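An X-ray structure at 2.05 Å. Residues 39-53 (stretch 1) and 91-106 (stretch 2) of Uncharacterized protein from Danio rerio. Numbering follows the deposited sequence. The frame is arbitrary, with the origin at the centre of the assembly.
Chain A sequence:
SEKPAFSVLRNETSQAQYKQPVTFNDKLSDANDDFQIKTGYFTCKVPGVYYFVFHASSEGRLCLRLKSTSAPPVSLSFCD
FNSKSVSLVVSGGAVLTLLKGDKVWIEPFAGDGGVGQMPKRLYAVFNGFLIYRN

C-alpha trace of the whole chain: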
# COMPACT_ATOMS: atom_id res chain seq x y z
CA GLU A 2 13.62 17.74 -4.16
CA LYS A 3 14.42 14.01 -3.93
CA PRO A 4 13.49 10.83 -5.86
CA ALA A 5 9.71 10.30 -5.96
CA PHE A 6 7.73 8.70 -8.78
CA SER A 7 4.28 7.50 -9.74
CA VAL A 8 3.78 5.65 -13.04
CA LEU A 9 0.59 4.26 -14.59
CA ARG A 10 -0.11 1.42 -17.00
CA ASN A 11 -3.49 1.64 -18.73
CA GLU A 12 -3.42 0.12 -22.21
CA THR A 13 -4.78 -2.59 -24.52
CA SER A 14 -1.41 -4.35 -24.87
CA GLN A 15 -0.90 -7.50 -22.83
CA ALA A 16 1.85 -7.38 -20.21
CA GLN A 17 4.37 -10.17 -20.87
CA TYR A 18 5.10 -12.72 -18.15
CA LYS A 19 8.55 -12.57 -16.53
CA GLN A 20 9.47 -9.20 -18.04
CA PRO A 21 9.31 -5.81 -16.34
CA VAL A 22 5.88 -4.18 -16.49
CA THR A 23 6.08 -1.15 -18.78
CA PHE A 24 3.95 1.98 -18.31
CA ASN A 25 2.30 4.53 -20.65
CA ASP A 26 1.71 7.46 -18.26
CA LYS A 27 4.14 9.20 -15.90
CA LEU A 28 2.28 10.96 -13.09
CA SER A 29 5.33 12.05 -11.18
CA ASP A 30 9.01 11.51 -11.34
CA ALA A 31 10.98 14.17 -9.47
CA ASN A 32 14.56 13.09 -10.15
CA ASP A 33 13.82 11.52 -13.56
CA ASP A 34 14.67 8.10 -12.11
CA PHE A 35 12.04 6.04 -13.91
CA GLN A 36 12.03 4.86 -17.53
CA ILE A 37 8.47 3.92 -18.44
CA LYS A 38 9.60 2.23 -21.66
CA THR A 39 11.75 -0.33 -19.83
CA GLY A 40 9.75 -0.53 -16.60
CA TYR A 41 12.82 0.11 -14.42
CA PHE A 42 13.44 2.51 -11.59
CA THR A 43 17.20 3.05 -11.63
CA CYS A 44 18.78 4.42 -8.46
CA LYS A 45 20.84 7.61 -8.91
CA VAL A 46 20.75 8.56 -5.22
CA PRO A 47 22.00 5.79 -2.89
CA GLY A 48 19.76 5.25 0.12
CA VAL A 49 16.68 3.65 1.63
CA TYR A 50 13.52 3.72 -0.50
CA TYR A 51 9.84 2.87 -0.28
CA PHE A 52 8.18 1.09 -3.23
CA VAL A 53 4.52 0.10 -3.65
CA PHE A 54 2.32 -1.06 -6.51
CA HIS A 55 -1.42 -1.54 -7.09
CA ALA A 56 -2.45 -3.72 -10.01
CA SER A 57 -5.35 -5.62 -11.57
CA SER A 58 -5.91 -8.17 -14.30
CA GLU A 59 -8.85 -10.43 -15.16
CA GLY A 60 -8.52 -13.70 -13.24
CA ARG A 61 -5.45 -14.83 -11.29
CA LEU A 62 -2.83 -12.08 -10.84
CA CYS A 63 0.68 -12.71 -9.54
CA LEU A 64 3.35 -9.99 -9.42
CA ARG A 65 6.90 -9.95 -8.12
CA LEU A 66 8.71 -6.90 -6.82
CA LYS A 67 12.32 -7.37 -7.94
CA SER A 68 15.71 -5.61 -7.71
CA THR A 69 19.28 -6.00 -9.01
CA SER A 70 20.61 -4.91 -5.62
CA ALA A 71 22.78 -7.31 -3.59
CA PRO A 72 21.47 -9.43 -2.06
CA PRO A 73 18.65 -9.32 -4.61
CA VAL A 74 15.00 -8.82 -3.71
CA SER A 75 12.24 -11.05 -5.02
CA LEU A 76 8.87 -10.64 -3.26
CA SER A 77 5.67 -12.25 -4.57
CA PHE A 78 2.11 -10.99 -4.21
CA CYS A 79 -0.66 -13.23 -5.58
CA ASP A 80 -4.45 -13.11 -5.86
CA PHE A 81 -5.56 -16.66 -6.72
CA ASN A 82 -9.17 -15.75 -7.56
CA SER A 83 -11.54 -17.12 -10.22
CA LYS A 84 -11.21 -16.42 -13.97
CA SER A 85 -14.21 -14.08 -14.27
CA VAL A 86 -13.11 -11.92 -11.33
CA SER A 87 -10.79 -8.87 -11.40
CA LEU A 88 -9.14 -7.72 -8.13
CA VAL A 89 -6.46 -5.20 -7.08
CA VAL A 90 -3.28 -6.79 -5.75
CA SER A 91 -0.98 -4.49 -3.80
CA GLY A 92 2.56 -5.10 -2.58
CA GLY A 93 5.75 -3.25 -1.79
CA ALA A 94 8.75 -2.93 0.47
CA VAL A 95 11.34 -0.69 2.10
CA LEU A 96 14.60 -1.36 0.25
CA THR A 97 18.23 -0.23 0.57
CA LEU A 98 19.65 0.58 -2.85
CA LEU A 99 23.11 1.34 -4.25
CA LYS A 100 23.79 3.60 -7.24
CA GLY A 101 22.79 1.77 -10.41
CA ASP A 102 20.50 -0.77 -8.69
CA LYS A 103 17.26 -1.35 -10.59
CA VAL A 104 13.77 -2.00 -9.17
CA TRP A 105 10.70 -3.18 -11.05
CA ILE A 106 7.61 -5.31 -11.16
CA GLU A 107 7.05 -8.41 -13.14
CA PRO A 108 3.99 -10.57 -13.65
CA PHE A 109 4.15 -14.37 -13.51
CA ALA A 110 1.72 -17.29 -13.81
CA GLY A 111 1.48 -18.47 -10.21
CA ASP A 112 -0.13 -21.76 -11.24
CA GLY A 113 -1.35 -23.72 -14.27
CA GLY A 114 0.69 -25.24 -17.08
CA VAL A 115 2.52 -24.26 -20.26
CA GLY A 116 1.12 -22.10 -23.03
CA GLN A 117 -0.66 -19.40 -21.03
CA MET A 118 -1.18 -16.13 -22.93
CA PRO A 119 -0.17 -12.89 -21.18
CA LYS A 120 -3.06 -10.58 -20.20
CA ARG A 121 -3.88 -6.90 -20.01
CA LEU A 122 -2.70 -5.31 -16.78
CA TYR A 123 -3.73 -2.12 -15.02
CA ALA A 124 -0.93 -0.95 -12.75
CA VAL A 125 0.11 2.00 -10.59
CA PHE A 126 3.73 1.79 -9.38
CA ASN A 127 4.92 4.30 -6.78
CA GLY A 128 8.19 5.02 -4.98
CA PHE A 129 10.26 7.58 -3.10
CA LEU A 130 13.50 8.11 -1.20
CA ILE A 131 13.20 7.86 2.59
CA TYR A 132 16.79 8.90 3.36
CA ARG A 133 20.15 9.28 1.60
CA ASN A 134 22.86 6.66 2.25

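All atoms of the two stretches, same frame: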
# COMPACT_ATOMS: atom_id res chain seq x y z
N THR A 39 11.06 0.90 -20.22
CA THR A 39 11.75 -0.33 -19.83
C THR A 39 11.13 -0.93 -18.57
O THR A 39 11.35 -2.10 -18.24
CB THR A 39 13.25 -0.09 -19.57
OG1 THR A 39 13.40 0.84 -18.48
CG2 THR A 39 13.95 0.47 -20.82
N GLY A 40 10.37 -0.10 -17.85
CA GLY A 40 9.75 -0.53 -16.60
C GLY A 40 10.66 -0.47 -15.38
O GLY A 40 10.27 -0.92 -14.29
N TYR A 41 11.87 0.09 -15.54
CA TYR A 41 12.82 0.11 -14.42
C TYR A 41 12.92 1.46 -13.72
O TYR A 41 13.09 2.50 -14.37
CB TYR A 41 14.26 -0.24 -14.87
CG TYR A 41 14.48 -1.64 -15.37
CD1 TYR A 41 14.33 -2.74 -14.54
CD2 TYR A 41 14.91 -1.86 -16.68
CE1 TYR A 41 14.55 -4.03 -15.00
CE2 TYR A 41 15.14 -3.14 -17.16
CZ TYR A 41 14.96 -4.21 -16.31
OH TYR A 41 15.19 -5.49 -16.78
N PHE A 42 12.87 1.44 -12.39
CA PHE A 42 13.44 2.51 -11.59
C PHE A 42 14.92 2.20 -11.49
O PHE A 42 15.29 1.08 -11.15
CB PHE A 42 12.84 2.53 -10.18
CG PHE A 42 13.56 3.44 -9.23
CD1 PHE A 42 13.23 4.79 -9.15
CD2 PHE A 42 14.57 2.95 -8.41
CE1 PHE A 42 13.89 5.63 -8.28
CE2 PHE A 42 15.24 3.79 -7.53
CZ PHE A 42 14.90 5.14 -7.47
N THR A 43 15.76 3.19 -11.80
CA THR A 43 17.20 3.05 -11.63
C THR A 43 17.70 4.07 -10.61
O THR A 43 17.57 5.27 -10.81
CB THR A 43 17.97 3.26 -12.96
OG1 THR A 43 17.57 2.26 -13.91
CG2 THR A 43 19.49 3.16 -12.72
N CYS A 44 18.28 3.57 -9.53
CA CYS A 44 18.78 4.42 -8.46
C CYS A 44 19.94 5.33 -8.91
O CYS A 44 20.96 4.85 -9.40
CB CYS A 44 19.24 3.54 -7.29
SG CYS A 44 19.84 4.43 -5.83
N LYS A 45 19.76 6.64 -8.75
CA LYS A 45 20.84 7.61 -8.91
C LYS A 45 21.35 8.04 -7.54
O LYS A 45 22.55 8.25 -7.35
CB LYS A 45 20.37 8.85 -9.68
CG LYS A 45 20.09 8.66 -11.15
CD LYS A 45 19.82 10.02 -11.80
CE LYS A 45 18.79 9.93 -12.90
NZ LYS A 45 18.13 11.25 -13.10
N VAL A 46 20.42 8.16 -6.59
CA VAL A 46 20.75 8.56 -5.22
C VAL A 46 20.72 7.37 -4.28
O VAL A 46 19.66 6.83 -3.97
CB VAL A 46 19.74 9.60 -4.70
CG1 VAL A 46 20.05 9.98 -3.26
CG2 VAL A 46 19.72 10.83 -5.60
N PRO A 47 21.90 6.94 -3.80
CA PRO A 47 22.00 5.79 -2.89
C PRO A 47 21.25 6.05 -1.59
O PRO A 47 21.35 7.14 -1.04
CB PRO A 47 23.51 5.68 -2.61
CG PRO A 47 24.16 6.44 -3.74
CD PRO A 47 23.22 7.55 -4.06
N GLY A 48 20.51 5.06 -1.10
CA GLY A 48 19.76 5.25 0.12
C GLY A 48 18.67 4.21 0.35
O GLY A 48 18.66 3.15 -0.28
N VAL A 49 17.76 4.54 1.26
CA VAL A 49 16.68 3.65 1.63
C VAL A 49 15.39 4.18 0.99
O VAL A 49 15.08 5.37 1.10
CB VAL A 49 16.56 3.54 3.15
CG1 VAL A 49 15.35 2.72 3.54
CG2 VAL A 49 17.83 2.92 3.73
N TYR A 50 14.66 3.30 0.31
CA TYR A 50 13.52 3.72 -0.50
C TYR A 50 12.25 2.99 -0.09
O TYR A 50 12.31 1.88 0.43
CB TYR A 50 13.79 3.39 -1.97
CG TYR A 50 14.73 4.34 -2.66
CD1 TYR A 50 16.11 4.23 -2.50
CD2 TYR A 50 14.24 5.34 -3.49
CE1 TYR A 50 16.97 5.10 -3.15
CE2 TYR A 50 15.09 6.21 -4.14
CZ TYR A 50 16.46 6.09 -3.97
OH TYR A 50 17.29 6.96 -4.62
N TYR A 51 11.09 3.60 -0.36
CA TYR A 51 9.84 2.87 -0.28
C TYR A 51 9.26 2.65 -1.68
O TYR A 51 9.22 3.58 -2.50
CB TYR A 51 8.81 3.60 0.60
CG TYR A 51 7.48 2.90 0.68
CD1 TYR A 51 7.37 1.65 1.29
CD2 TYR A 51 6.34 3.46 0.13
CE1 TYR A 51 6.16 1.00 1.36
CE2 TYR A 51 5.12 2.81 0.19
CZ TYR A 51 5.04 1.58 0.81
OH TYR A 51 3.84 0.93 0.87
N PHE A 52 8.83 1.43 -1.96
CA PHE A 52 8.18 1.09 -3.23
C PHE A 52 6.83 0.43 -2.95
O PHE A 52 6.70 -0.34 -2.00
CB PHE A 52 9.05 0.12 -4.03
CG PHE A 52 10.34 0.71 -4.52
CD1 PHE A 52 10.40 1.36 -5.75
CD2 PHE A 52 11.50 0.58 -3.77
CE1 PHE A 52 11.61 1.90 -6.21
CE2 PHE A 52 12.70 1.11 -4.23
CZ PHE A 52 12.75 1.78 -5.44
N VAL A 53 5.84 0.72 -3.78
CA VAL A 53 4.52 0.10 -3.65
C VAL A 53 3.84 0.08 -5.01
O VAL A 53 4.00 1.01 -5.81
CB VAL A 53 3.65 0.83 -2.58
CG1 VAL A 53 3.21 2.20 -3.07
CG2 VAL A 53 2.42 -0.01 -2.20
N SER A 91 -1.96 -5.49 -4.19
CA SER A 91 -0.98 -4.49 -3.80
C SER A 91 0.18 -5.14 -3.07
O SER A 91 0.01 -6.16 -2.37
CB SER A 91 -1.63 -3.43 -2.91
OG SER A 91 -2.69 -2.80 -3.58
N GLY A 92 1.37 -4.56 -3.22
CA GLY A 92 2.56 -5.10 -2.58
C GLY A 92 3.61 -4.01 -2.59
O GLY A 92 3.45 -2.98 -3.25
N GLY A 93 4.69 -4.24 -1.86
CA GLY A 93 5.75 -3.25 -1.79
C GLY A 93 6.67 -3.50 -0.63
O GLY A 93 6.44 -4.42 0.18
N ALA A 94 7.72 -2.70 -0.53
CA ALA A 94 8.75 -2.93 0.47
C ALA A 94 9.60 -1.69 0.71
O ALA A 94 9.65 -0.80 -0.13
CB ALA A 94 9.64 -4.11 0.07
N VAL A 95 10.27 -1.66 1.86
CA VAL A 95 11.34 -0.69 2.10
C VAL A 95 12.68 -1.34 1.74
O VAL A 95 13.06 -2.36 2.33
CB VAL A 95 11.35 -0.19 3.55
CG1 VAL A 95 12.66 0.52 3.86
CG2 VAL A 95 10.19 0.76 3.79
N LEU A 96 13.37 -0.76 0.77
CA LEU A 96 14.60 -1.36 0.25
C LEU A 96 15.80 -0.41 0.34
O LEU A 96 15.66 0.80 0.15
CB LEU A 96 14.41 -1.75 -1.22
CG LEU A 96 13.25 -2.70 -1.56
CD1 LEU A 96 13.18 -2.92 -3.08
CD2 LEU A 96 13.42 -4.02 -0.84
N THR A 97 16.97 -0.97 0.61
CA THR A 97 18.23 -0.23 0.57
C THR A 97 18.85 -0.42 -0.80
O THR A 97 19.07 -1.56 -1.22
CB THR A 97 19.22 -0.77 1.63
OG1 THR A 97 18.59 -0.81 2.91
CG2 THR A 97 20.45 0.11 1.70
N LEU A 98 19.13 0.67 -1.49
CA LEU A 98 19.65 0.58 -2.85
C LEU A 98 21.01 1.27 -3.02
O LEU A 98 21.27 2.30 -2.40
CB LEU A 98 18.65 1.17 -3.84
CG LEU A 98 17.22 0.62 -3.87
CD1 LEU A 98 16.38 1.44 -4.86
CD2 LEU A 98 17.21 -0.84 -4.27
N LEU A 99 21.85 0.70 -3.87
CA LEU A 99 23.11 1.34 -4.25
C LEU A 99 22.94 2.02 -5.60
O LEU A 99 21.96 1.75 -6.30
CB LEU A 99 24.25 0.32 -4.33
CG LEU A 99 24.51 -0.39 -3.01
CD1 LEU A 99 25.67 -1.38 -3.09
CD2 LEU A 99 24.78 0.66 -1.95
N LYS A 100 23.87 2.89 -5.96
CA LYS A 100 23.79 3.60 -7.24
C LYS A 100 23.81 2.58 -8.37
O LYS A 100 24.64 1.67 -8.36
CB LYS A 100 24.94 4.59 -7.39
CG LYS A 100 24.74 5.64 -8.50
CD LYS A 100 25.87 6.68 -8.47
CE LYS A 100 25.46 7.99 -9.11
NZ LYS A 100 25.31 7.87 -10.58
N GLY A 101 22.89 2.72 -9.32
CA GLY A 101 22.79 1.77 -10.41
C GLY A 101 21.83 0.60 -10.20
O GLY A 101 21.43 -0.04 -11.18
N ASP A 102 21.47 0.30 -8.95
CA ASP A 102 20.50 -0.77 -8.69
C ASP A 102 19.18 -0.48 -9.39
O ASP A 102 18.74 0.67 -9.46
CB ASP A 102 20.25 -0.96 -7.19
CG ASP A 102 21.44 -1.54 -6.46
OD1 ASP A 102 22.37 -2.04 -7.13
OD2 ASP A 102 21.43 -1.50 -5.20
N LYS A 103 18.53 -1.52 -9.91
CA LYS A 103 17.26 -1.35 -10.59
C LYS A 103 16.14 -2.00 -9.79
O LYS A 103 16.37 -2.98 -9.09
CB LYS A 103 17.33 -1.95 -12.00
CG LYS A 103 18.31 -1.20 -12.92
CD LYS A 103 18.39 -1.82 -14.31
CE LYS A 103 19.38 -1.06 -15.18
NZ LYS A 103 18.92 0.33 -15.54
N VAL A 104 14.93 -1.42 -9.85
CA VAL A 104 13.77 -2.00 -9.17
C VAL A 104 12.59 -2.01 -10.14
O VAL A 104 12.40 -1.05 -10.91
CB VAL A 104 13.40 -1.23 -7.88
CG1 VAL A 104 12.20 -1.88 -7.18
CG2 VAL A 104 14.60 -1.19 -6.93
N TRP A 105 11.82 -3.09 -10.13
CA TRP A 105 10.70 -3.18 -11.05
C TRP A 105 9.66 -4.17 -10.55
O TRP A 105 9.86 -4.85 -9.54
CB TRP A 105 11.19 -3.56 -12.46
CG TRP A 105 11.70 -4.99 -12.62
CD1 TRP A 105 10.99 -6.04 -13.15
CD2 TRP A 105 13.00 -5.51 -12.30
NE1 TRP A 105 11.77 -7.18 -13.16
CE2 TRP A 105 13.02 -6.88 -12.65
CE3 TRP A 105 14.17 -4.96 -11.74
CZ2 TRP A 105 14.13 -7.71 -12.46
CZ3 TRP A 105 15.28 -5.78 -11.56
CH2 TRP A 105 15.25 -7.14 -11.92
N ILE A 106 8.58 -4.28 -11.30
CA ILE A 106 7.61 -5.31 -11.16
C ILE A 106 7.46 -6.07 -12.42
O ILE A 106 7.64 -5.61 -13.48
CB ILE A 106 6.26 -4.80 -10.67
CG1 ILE A 106 5.64 -3.79 -11.65
CG2 ILE A 106 6.42 -4.19 -9.31
CD1 ILE A 106 4.30 -3.23 -11.27
O HOH W 1 8.19 -2.29 -13.61

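The most unusual feature of this contact is how closely the backbones approach where Val53 faces Gly93: their CA atoms lie 4.0 Å apart, and a CB on Gly93 would sit 2.2 Å from Phe52 O and 2.8 Å from Val53 CA. Glycine alone fits here, and Gly93 CA instead makes a 3.1 Å CA-H...O contact with Phe52 O.

From this point strands 48-53 and 91-98 run antiparallel, joined by paired backbone hydrogen bonds between Phe52 and Ala94, Tyr50 and Leu96, and Gly48 and Leu98; the shortest runs from Tyr50 N to Leu96 O (2.7 Å). Pairing resumes between Phe42 and Val104, whose N and O atoms bond reciprocally (Phe42 N to Val104 O, 2.9 Å; Val104 N to Phe42 O, 2.8 Å). Between these ladders, the type II turn from Leu99 to Asp102 is docked by Cys44, whose N donates to Asp102 O and whose O accepts from Gly101 N, both at 2.9 Å. Asp102 OD2 steadies the turn by accepting from Leu99 N at 2.6 Å.

One face of the sheet carries a buried apolar cluster. Leu98 CD1 lies 3.7 Å from each of Phe42 CE2, Tyr50 CD1 and Phe52 CZ, so one terminal methyl of the branched leucine side chain touches all three rings. Val104 CG1 sits over the face of the Phe52 ring, 3.9 Å from its centroid. Tyr50 OH donates a very short 2.5 Å hydrogen bond to Val46 O, within the first stretch.

On the opposite face, Val49 CG1 packs against Val95 CG1 at 3.5 Å, while the more exposed Lys103 combines two roles: its CD lies over the Tyr41 ring, 4.1 Å from the centroid, and its NZ donates to Thr43 OG1 at 2.9 Å. Tyr41 in turn directs its edge toward the face of Trp105, with Tyr41 CE1 3.4 Å from Trp105 CE3.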